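Local coordinates for protein putative efflux transporter (Bacteroides eggerthii, PDB 4L8J) that probably serves as the periplasmic adaptor (membrane-fusion) subunit of an HlyD-type efflux or secretion system, linking an inner-membrane transporter to an outer-membrane channel, at residues 79-82 with 83-87; 93-96 with 97-100; 102-105 with 106-109. One frame throughout, in Å; residues are numbered along the deposited sequence. Where two conformers were deposited one is given.

Overall arrangement
The three contacts follow one another through the outer half of an alpha-helical hairpin, which in periplasmic adaptors of this family rises from the barrel-sandwich domain. Contact 1 covers more than two turns in the middle of helix 68-95; a glycerol, probably from the crystallisation liquor, lies about 4 Å from the Tyr81 side chain. Contact 2 ends that helix and makes the bend, and contact 3 opens helix 102-127. Contacts 1 and 2 have centres about 19 Å apart, 1 and 3 about 14 Å. Contacts 2 and 3, with centres about 11 Å apart, touch: Leu95 CD2 packs 3.6 Å from Tyr105 CD2. Contact 2 lies farthest from the chain's centre, about 66 Å.

Contact 1 of 3, residues 79-82 with 83-87; sequences AAYE and TAAAQ
Tyr81 and Ala85, one helical turn apart, show how an aromatic ring is laid along its own helix. CG stands anti to the backbone N of Tyr81 (chi1 170°), and the ring presents one face to the methyl of Ala85, with CZ 4.4 Å from Ala85 CB: a loose apolar touch. In the backbone of the same turn, Ala85 N bonds to Tyr81 O at 2.8 Å. Thr83 meets Ala79 differently. Its OG1 sits beside its own backbone N (chi1 -58°), from where it turns back and donates to Ala79 O at 3.2 Å, above the carbonyl plane. The same oxygen takes Thr83 N at 3.0 Å, and one acceptor therefore holds both the main chain and the hydroxyl. Glu82 leaves the turn as an extended chain whose OE2 makes a salt bridge with Lys78, one turn back. The methyls of Ala84 and Ala85 rest on Ala115 and Tyr112, respectively, of helix 102-127. Tyr81 reaches across to that helix too, where its OH is hydrogen-bonded to Tyr112 OH and its ring meets those of Tyr112 and Tyr119, joining the two arms of the alpha-helical hairpin.

Contact 2 of 3, residues 93-96 with 97-100; sequences RLLG and RQAI
The guanidinium of Arg97 meets water 1 at its edge and in its plane, NH1 giving a 2.7 Å bond to the water oxygen, while CD2 of Leu94 comes up obliquely to 3.5 Å from NH2. The Arg93 guanidinium also turns an edge to this water, through NE; the water thus lies between two like-charged groups, Arg93 NE and Arg97 NH1 being 5.7 Å apart, though its hold on Arg93 is weak. Arg97 lies within a Schellman motif, and Arg93 comes just before it; the motif, a classic C-terminal helix cap, closes helix 68-95 at the bend of the hairpin. Gln98, with positive phi (58°), is the C-prime residue. Its N bonds to Leu95 O at 2.7 Å from well above the carbonyl plane, and Ala99 N reaches back to Leu94 O at 2.6 Å. A type I turn from Leu95 to Gln98 brings the chain round. Ile100 then folds back: its CG1 lies anti to the backbone N (chi1 -157°), which sets CG2 against Leu94 and Leu95, while its CD1 approaches Leu94 CD1. Leu95 also leans on Leu102 of the following helix. Ile100 CG2 lies 3.7 Å from Leu94 CB and 3.9 Å from Leu95 CB.

Contact 3 of 3, residues 102-105 with 106-109; sequences LQEY and EISV
Tyr105 O is gripped by two donors of the next turn: Ser108 OG at 2.7 Å, tilted modestly from the carbonyl plane, and Val109 N at 2.9 Å, lying in that plane. The serine hydroxyl gets there because OG sits between the backbone N and the carbonyl carbon of Ser108 (chi1 76°), facing back along the helix. Ser108 is buried, and its OG has a second partner in Asn91 ND2 of helix 68-95, which ties this backbone carbonyl indirectly to the opposing arm. The Tyr105 ring, carried by a CG anti to its backbone N (chi1 174°), lies beside the same turn. Val109 CG2 comes over one face as a CH-pi contact, 3.8 Å from the ring centroid and displaced toward the rim, closest to CE2 at 3.5 Å. This is the first stretch of helix 102-127, the returning arm of the antiparallel hairpin, and the regular bond from Glu106 N to Leu102 O, 2.7 Å long, already belongs to its repeating i to i+4 ladder. Ser101 OG, just before, bonds to Glu104 N at the helix start. Across the hairpin the ring also rests on Asn91 and Lys92, and it therefore joins the new helix to the end of the old one. With an alanine here, the Val109 methyl would probably lose the ring face it lies over, and a gap would open beside Leu95. On another side, Gln103 and Ile107 run side by side in the same direction, Gln103 NE2 lying 4.2 Å from Ile107 CD1.

Contact 1 of 3, residues 79-82 with 83-87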
ATOM      1  N   ALA A  79      21.688  76.298 -38.951  1.00 47.57           N
ATOM      2  CA  ALA A  79      21.580  77.369 -39.940  1.00 47.51           C
ATOM      3  C   ALA A  79      22.092  76.878 -41.320  1.00 51.28           C
ATOM      4  O   ALA A  79      21.365  77.013 -42.303  1.00 52.33           O
ATOM      5  CB  ALA A  79      22.353  78.592 -39.478  1.00 49.25           C
ATOM      6  N   ALA A  80      23.284  76.234 -41.369  1.00 45.88           N
ATOM      7  CA  ALA A  80      23.861  75.701 -42.615  1.00 45.45           C
ATOM      8  C   ALA A  80      22.933  74.658 -43.265  1.00 47.75           C
ATOM      9  O   ALA A  80      22.776  74.670 -44.480  1.00 47.45           O
ATOM     10  CB  ALA A  80      25.238  75.108 -42.360  1.00 45.59           C
ATOM     11  N   TYR A  81      22.264  73.816 -42.455  1.00 45.09           N
ATOM     12  CA  TYR A  81      21.313  72.821 -42.949  1.00 43.53           C
ATOM     13  C   TYR A  81      20.094  73.502 -43.530  1.00 45.41           C
ATOM     14  O   TYR A  81      19.651  73.116 -44.597  1.00 44.64           O
ATOM     15  CB  TYR A  81      20.886  71.829 -41.841  1.00 44.79           C
ATOM     16  CG  TYR A  81      19.734  70.945 -42.260  1.00 46.76           C
ATOM     17  CD1 TYR A  81      19.945  69.828 -43.065  1.00 47.36           C
ATOM     18  CD2 TYR A  81      18.422  71.260 -41.913  1.00 48.68           C
ATOM     19  CE1 TYR A  81      18.884  69.040 -43.505  1.00 46.65           C
ATOM     20  CE2 TYR A  81      17.352  70.479 -42.346  1.00 49.75           C
ATOM     21  CZ  TYR A  81      17.589  69.367 -43.142  1.00 58.03           C
ATOM     22  OH  TYR A  81      16.545  68.579 -43.557  1.00 64.34           O
ATOM     23  N   GLU A  82      19.527  74.488 -42.816  1.00 43.57           N
ATOM     24  CA  GLU A  82      18.339  75.214 -43.262  1.00 43.70           C
ATOM     25  C   GLU A  82      18.575  75.952 -44.587  1.00 48.16           C
ATOM     26  O   GLU A  82      17.682  75.935 -45.439  1.00 47.59           O
ATOM     27  CB  GLU A  82      17.875  76.187 -42.187  1.00 46.27           C
ATOM     28  CG  GLU A  82      17.159  75.460 -41.063  1.00 55.27           C
ATOM     29  CD  GLU A  82      16.893  76.272 -39.813  1.00 71.07           C
ATOM     30  OE1 GLU A  82      17.128  77.502 -39.827  1.00 59.69           O
ATOM     31  OE2 GLU A  82      16.433  75.666 -38.819  1.00 65.37           O
ATOM     32  N   THR A  83      19.765  76.582 -44.765  1.00 44.13           N
ATOM     33  CA  THR A  83      20.135  77.268 -46.017  1.00 43.31           C
ATOM     34  C   THR A  83      20.304  76.231 -47.141  1.00 45.88           C
ATOM     35  O   THR A  83      19.799  76.454 -48.241  1.00 46.74           O
ATOM     36  CB  THR A  83      21.428  78.101 -45.843  1.00 49.77           C
ATOM     37  OG1 THR A  83      21.250  79.041 -44.798  1.00 49.58           O
ATOM     38  CG2 THR A  83      21.831  78.851 -47.116  1.00 48.64           C
ATOM     39  N   ALA A  84      21.005  75.106 -46.880  1.00 41.14           N
ATOM     40  CA  ALA A  84      21.209  74.076 -47.916  1.00 39.74           C
ATOM     41  C   ALA A  84      19.889  73.439 -48.323  1.00 44.68           C
ATOM     42  O   ALA A  84      19.684  73.189 -49.508  1.00 45.21           O
ATOM     43  CB  ALA A  84      22.177  73.009 -47.434  1.00 39.53           C
ATOM     44  N   ALA A  85      18.979  73.208 -47.357  1.00 41.07           N
ATOM     45  CA  ALA A  85      17.666  72.620 -47.644  1.00 41.22           C
ATOM     46  C   ALA A  85      16.813  73.563 -48.529  1.00 44.81           C
ATOM     47  O   ALA A  85      16.191  73.107 -49.485  1.00 42.72           O
ATOM     48  CB  ALA A  85      16.935  72.293 -46.332  1.00 41.98           C
ATOM     49  N   ALA A  86      16.809  74.871 -48.216  1.00 44.78           N
ATOM     50  CA  ALA A  86      16.059  75.874 -48.974  1.00 45.25           C
ATOM     51  C   ALA A  86      16.622  75.994 -50.404  1.00 49.08           C
ATOM     52  O   ALA A  86      15.832  76.083 -51.358  1.00 49.22           O
ATOM     53  CB  ALA A  86      16.109  77.213 -48.264  1.00 46.79           C
ATOM     54  N   GLN A  87      17.985  75.983 -50.534  1.00 43.58           N
ATOM     55  CA  GLN A  87      18.628  76.086 -51.835  0.50 43.25           C
ATOM     56  C   GLN A  87      18.299  74.852 -52.717  1.00 46.49           C
ATOM     57  O   GLN A  87      18.000  75.056 -53.891  1.00 46.59           O
ATOM     58  CB  GLN A  87      20.147  76.320 -51.720  0.50 44.03           C
ATOM     59  CG  GLN A  87      20.781  76.861 -53.019  0.50 47.82           C
ATOM     60  CD  GLN A  87      20.223  78.219 -53.392  0.50 50.46           C
ATOM     61  OE1 GLN A  87      20.410  79.197 -52.683  0.50 43.74           O
ATOM     62  NE2 GLN A  87      19.439  78.290 -54.457  0.50 43.80           N
TER

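Contact 2 of 3, residues 93-96 with 97-100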
ATOM      1  N   ARG A  93      12.735  73.118 -58.219  1.00 48.90           N
ATOM      2  CA  ARG A  93      11.772  73.897 -58.994  1.00 50.25           C
ATOM      3  C   ARG A  93      12.400  74.447 -60.267  1.00 53.63           C
ATOM      4  O   ARG A  93      11.770  74.335 -61.317  1.00 54.77           O
ATOM      5  CB  ARG A  93      11.168  75.020 -58.148  1.00 53.72           C
ATOM      6  CG  ARG A  93       9.949  74.571 -57.359  1.00 65.12           C
ATOM      7  CD  ARG A  93       9.015  75.731 -57.006  1.00 78.86           C
ATOM      8  NE  ARG A  93       9.722  76.915 -56.507  1.00 85.46           N
ATOM      9  CZ  ARG A  93      10.172  77.064 -55.264  1.00 97.27           C
ATOM     10  NH1 ARG A  93       9.998  76.101 -54.366  1.00 82.57           N
ATOM     11  NH2 ARG A  93      10.806  78.174 -54.912  1.00 86.86           N
ATOM     12  N   LEU A  94      13.650  74.986 -60.188  1.00 49.44           N
ATOM     13  CA  LEU A  94      14.427  75.509 -61.324  1.00 49.14           C
ATOM     14  C   LEU A  94      14.790  74.414 -62.341  1.00 51.95           C
ATOM     15  O   LEU A  94      14.788  74.672 -63.556  1.00 51.46           O
ATOM     16  CB  LEU A  94      15.735  76.170 -60.831  1.00 49.42           C
ATOM     17  CG  LEU A  94      15.656  77.521 -60.114  1.00 55.33           C
ATOM     18  CD1 LEU A  94      17.012  77.899 -59.560  1.00 55.96           C
ATOM     19  CD2 LEU A  94      15.205  78.615 -61.048  1.00 56.18           C
ATOM     20  N   LEU A  95      15.195  73.215 -61.853  1.00 45.95           N
ATOM     21  CA  LEU A  95      15.550  72.120 -62.757  1.00 43.50           C
ATOM     22  C   LEU A  95      14.295  71.581 -63.450  1.00 51.06           C
ATOM     23  O   LEU A  95      14.357  71.276 -64.633  1.00 50.79           O
ATOM     24  CB  LEU A  95      16.299  70.982 -62.010  1.00 41.46           C
ATOM     25  CG  LEU A  95      16.809  69.806 -62.867  1.00 42.86           C
ATOM     26  CD1 LEU A  95      17.869  70.263 -63.883  1.00 42.33           C
ATOM     27  CD2 LEU A  95      17.379  68.735 -61.986  1.00 37.89           C
ATOM     28  N   GLY A  96      13.190  71.473 -62.700  1.00 52.89           N
ATOM     29  CA  GLY A  96      11.885  71.000 -63.166  1.00 55.03           C
ATOM     30  C   GLY A  96      11.320  71.753 -64.365  1.00 63.56           C
ATOM     31  O   GLY A  96      10.438  71.233 -65.063  1.00 65.14           O
ATOM     32  N   ARG A  97      11.832  72.985 -64.614  1.00 59.81           N
ATOM     33  CA  ARG A  97      11.467  73.837 -65.743  1.00 59.90           C
ATOM     34  C   ARG A  97      12.722  74.128 -66.571  1.00 61.38           C
ATOM     35  O   ARG A  97      12.698  74.979 -67.463  1.00 61.16           O
ATOM     36  CB  ARG A  97      10.758  75.140 -65.275  1.00 62.25           C
ATOM     37  CG  ARG A  97      11.657  76.218 -64.646  1.00 73.67           C
ATOM     38  CD  ARG A  97      11.009  77.588 -64.769  1.00 87.12           C
ATOM     39  NE  ARG A  97      11.684  78.607 -63.963  1.00 90.09           N
ATOM     40  CZ  ARG A  97      11.402  78.859 -62.691  1.00109.72           C
ATOM     41  NH1 ARG A  97      10.460  78.168 -62.060  1.00100.97           N
ATOM     42  NH2 ARG A  97      12.062  79.803 -62.035  1.00100.64           N
ATOM     43  N   GLN A  98      13.820  73.401 -66.276  1.00 55.25           N
ATOM     44  CA  GLN A  98      15.121  73.477 -66.967  1.00 53.97           C
ATOM     45  C   GLN A  98      15.758  74.893 -66.942  1.00 58.46           C
ATOM     46  O   GLN A  98      16.489  75.244 -67.859  1.00 58.13           O
ATOM     47  CB  GLN A  98      15.008  72.944 -68.421  1.00 54.71           C
ATOM     48  CG  GLN A  98      14.451  71.513 -68.509  1.00 50.26           C
ATOM     49  CD  GLN A  98      15.394  70.493 -67.911  1.00 54.57           C
ATOM     50  OE1 GLN A  98      16.620  70.677 -67.888  1.00 44.40           O
ATOM     51  NE2 GLN A  98      14.848  69.363 -67.476  1.00 46.11           N
ATOM     52  N   ALA A  99      15.561  75.651 -65.847  1.00 56.89           N
ATOM     53  CA  ALA A  99      16.130  76.994 -65.660  1.00 57.22           C
ATOM     54  C   ALA A  99      17.590  76.971 -65.125  1.00 60.88           C
ATOM     55  O   ALA A  99      18.281  78.000 -65.177  1.00 61.66           O
ATOM     56  CB  ALA A  99      15.253  77.788 -64.716  1.00 58.64           C
ATOM     57  N   ILE A 100      18.057  75.791 -64.633  1.00 54.45           N
ATOM     58  CA  ILE A 100      19.399  75.586 -64.068  1.00 51.71           C
ATOM     59  C   ILE A 100      20.040  74.324 -64.649  1.00 50.51           C
ATOM     60  O   ILE A 100      19.313  73.437 -65.101  1.00 49.05           O
ATOM     61  CB  ILE A 100      19.254  75.497 -62.512  1.00 54.57           C
ATOM     62  CG1 ILE A 100      20.562  75.836 -61.781  1.00 55.58           C
ATOM     63  CG2 ILE A 100      18.624  74.171 -62.021  1.00 53.66           C
ATOM     64  CD1 ILE A 100      20.382  76.050 -60.217  1.00 72.11           C
TER
HETATM   65  O   HOH W   1       9.308  78.317 -59.620  1.00 49.88           O

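Contact 3 of 3, residues 102-105 with 106-109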
ATOM      1  N   LEU A 102      21.987  70.649 -64.629  1.00 44.81           N
ATOM      2  CA  LEU A 102      21.942  69.482 -63.776  1.00 44.52           C
ATOM      3  C   LEU A 102      23.176  69.492 -62.845  1.00 50.99           C
ATOM      4  O   LEU A 102      23.048  69.151 -61.667  1.00 49.83           O
ATOM      5  CB  LEU A 102      21.850  68.166 -64.558  1.00 43.44           C
ATOM      6  CG  LEU A 102      21.776  66.982 -63.610  1.00 46.17           C
ATOM      7  CD1 LEU A 102      20.364  66.597 -63.260  1.00 45.81           C
ATOM      8  CD2 LEU A 102      22.752  65.922 -63.943  1.00 48.92           C
ATOM      9  N   GLN A 103      24.335  69.935 -63.376  1.00 49.08           N
ATOM     10  CA  GLN A 103      25.611  70.091 -62.676  1.00 49.58           C
ATOM     11  C   GLN A 103      25.435  70.918 -61.400  1.00 50.49           C
ATOM     12  O   GLN A 103      25.921  70.514 -60.354  1.00 49.89           O
ATOM     13  CB  GLN A 103      26.630  70.791 -63.600  1.00 52.38           C
ATOM     14  CG  GLN A 103      28.038  70.922 -63.003  1.00 80.34           C
ATOM     15  CD  GLN A 103      28.944  71.866 -63.762  1.00104.83           C
ATOM     16  OE1 GLN A 103      29.154  71.744 -64.977  1.00 99.64           O
ATOM     17  NE2 GLN A 103      29.567  72.786 -63.042  1.00100.81           N
ATOM     18  N   GLU A 104      24.762  72.079 -61.510  1.00 45.17           N
ATOM     19  CA  GLU A 104      24.505  73.001 -60.411  1.00 44.55           C
ATOM     20  C   GLU A 104      23.521  72.368 -59.435  1.00 45.59           C
ATOM     21  O   GLU A 104      23.759  72.439 -58.238  1.00 45.44           O
ATOM     22  CB  GLU A 104      23.994  74.367 -60.935  1.00 46.25           C
ATOM     23  CG  GLU A 104      23.830  75.445 -59.878  1.00 50.80           C
ATOM     24  CD  GLU A 104      25.018  75.794 -59.006  1.00 59.73           C
ATOM     25  OE1 GLU A 104      26.162  75.768 -59.512  1.00 55.76           O
ATOM     26  OE2 GLU A 104      24.793  76.178 -57.835  1.00 57.71           O
ATOM     27  N   TYR A 105      22.454  71.716 -59.941  1.00 40.05           N
ATOM     28  CA  TYR A 105      21.484  71.017 -59.102  1.00 38.83           C
ATOM     29  C   TYR A 105      22.189  69.920 -58.280  1.00 40.81           C
ATOM     30  O   TYR A 105      21.948  69.802 -57.079  1.00 41.42           O
ATOM     31  CB  TYR A 105      20.345  70.404 -59.953  1.00 38.71           C
ATOM     32  CG  TYR A 105      19.402  69.548 -59.133  1.00 37.16           C
ATOM     33  CD1 TYR A 105      18.445  70.125 -58.316  1.00 39.82           C
ATOM     34  CD2 TYR A 105      19.478  68.159 -59.169  1.00 36.25           C
ATOM     35  CE1 TYR A 105      17.636  69.349 -57.492  1.00 42.46           C
ATOM     36  CE2 TYR A 105      18.635  67.368 -58.379  1.00 36.52           C
ATOM     37  CZ  TYR A 105      17.699  67.970 -57.564  1.00 45.40           C
ATOM     38  OH  TYR A 105      16.886  67.229 -56.747  1.00 53.81           O
ATOM     39  N   GLU A 106      23.056  69.135 -58.931  1.00 35.49           N
ATOM     40  CA  GLU A 106      23.797  68.032 -58.306  1.00 33.84           C
ATOM     41  C   GLU A 106      24.700  68.524 -57.190  1.00 39.44           C
ATOM     42  O   GLU A 106      24.753  67.906 -56.129  1.00 38.80           O
ATOM     43  CB  GLU A 106      24.628  67.304 -59.342  1.00 33.91           C
ATOM     44  CG  GLU A 106      25.354  66.100 -58.753  1.00 33.77           C
ATOM     45  CD  GLU A 106      26.116  65.328 -59.799  1.00 45.61           C
ATOM     46  OE1 GLU A 106      26.227  65.850 -60.929  1.00 42.80           O
ATOM     47  OE2 GLU A 106      26.545  64.185 -59.515  1.00 38.72           O
ATOM     48  N   ILE A 107      25.415  69.626 -57.433  1.00 37.27           N
ATOM     49  CA  ILE A 107      26.259  70.267 -56.427  1.00 37.46           C
ATOM     50  C   ILE A 107      25.378  70.609 -55.224  1.00 41.26           C
ATOM     51  O   ILE A 107      25.760  70.305 -54.098  1.00 41.27           O
ATOM     52  CB  ILE A 107      26.987  71.517 -57.025  1.00 40.92           C
ATOM     53  CG1 ILE A 107      28.127  71.071 -57.995  1.00 41.99           C
ATOM     54  CG2 ILE A 107      27.536  72.442 -55.927  1.00 42.30           C
ATOM     55  CD1 ILE A 107      28.669  72.207 -58.990  1.00 47.46           C
ATOM     56  N   SER A 108      24.184  71.191 -55.456  1.00 36.91           N
ATOM     57  CA  SER A 108      23.299  71.572 -54.345  1.00 36.06           C
ATOM     58  C   SER A 108      22.761  70.333 -53.605  1.00 38.62           C
ATOM     59  O   SER A 108      22.629  70.386 -52.382  1.00 39.39           O
ATOM     60  CB  SER A 108      22.181  72.501 -54.824  1.00 38.96           C
ATOM     61  OG  SER A 108      21.145  71.843 -55.533  1.00 46.25           O
ATOM     62  N   VAL A 109      22.566  69.190 -54.290  1.00 33.92           N
ATOM     63  CA  VAL A 109      22.140  67.954 -53.586  1.00 33.84           C
ATOM     64  C   VAL A 109      23.291  67.422 -52.694  1.00 38.36           C
ATOM     65  O   VAL A 109      23.055  66.968 -51.561  1.00 35.55           O
ATOM     66  CB  VAL A 109      21.661  66.853 -54.569  1.00 36.44           C
ATOM     67  CG1 VAL A 109      21.410  65.538 -53.848  1.00 35.31           C
ATOM     68  CG2 VAL A 109      20.406  67.300 -55.319  1.00 37.14           C
TER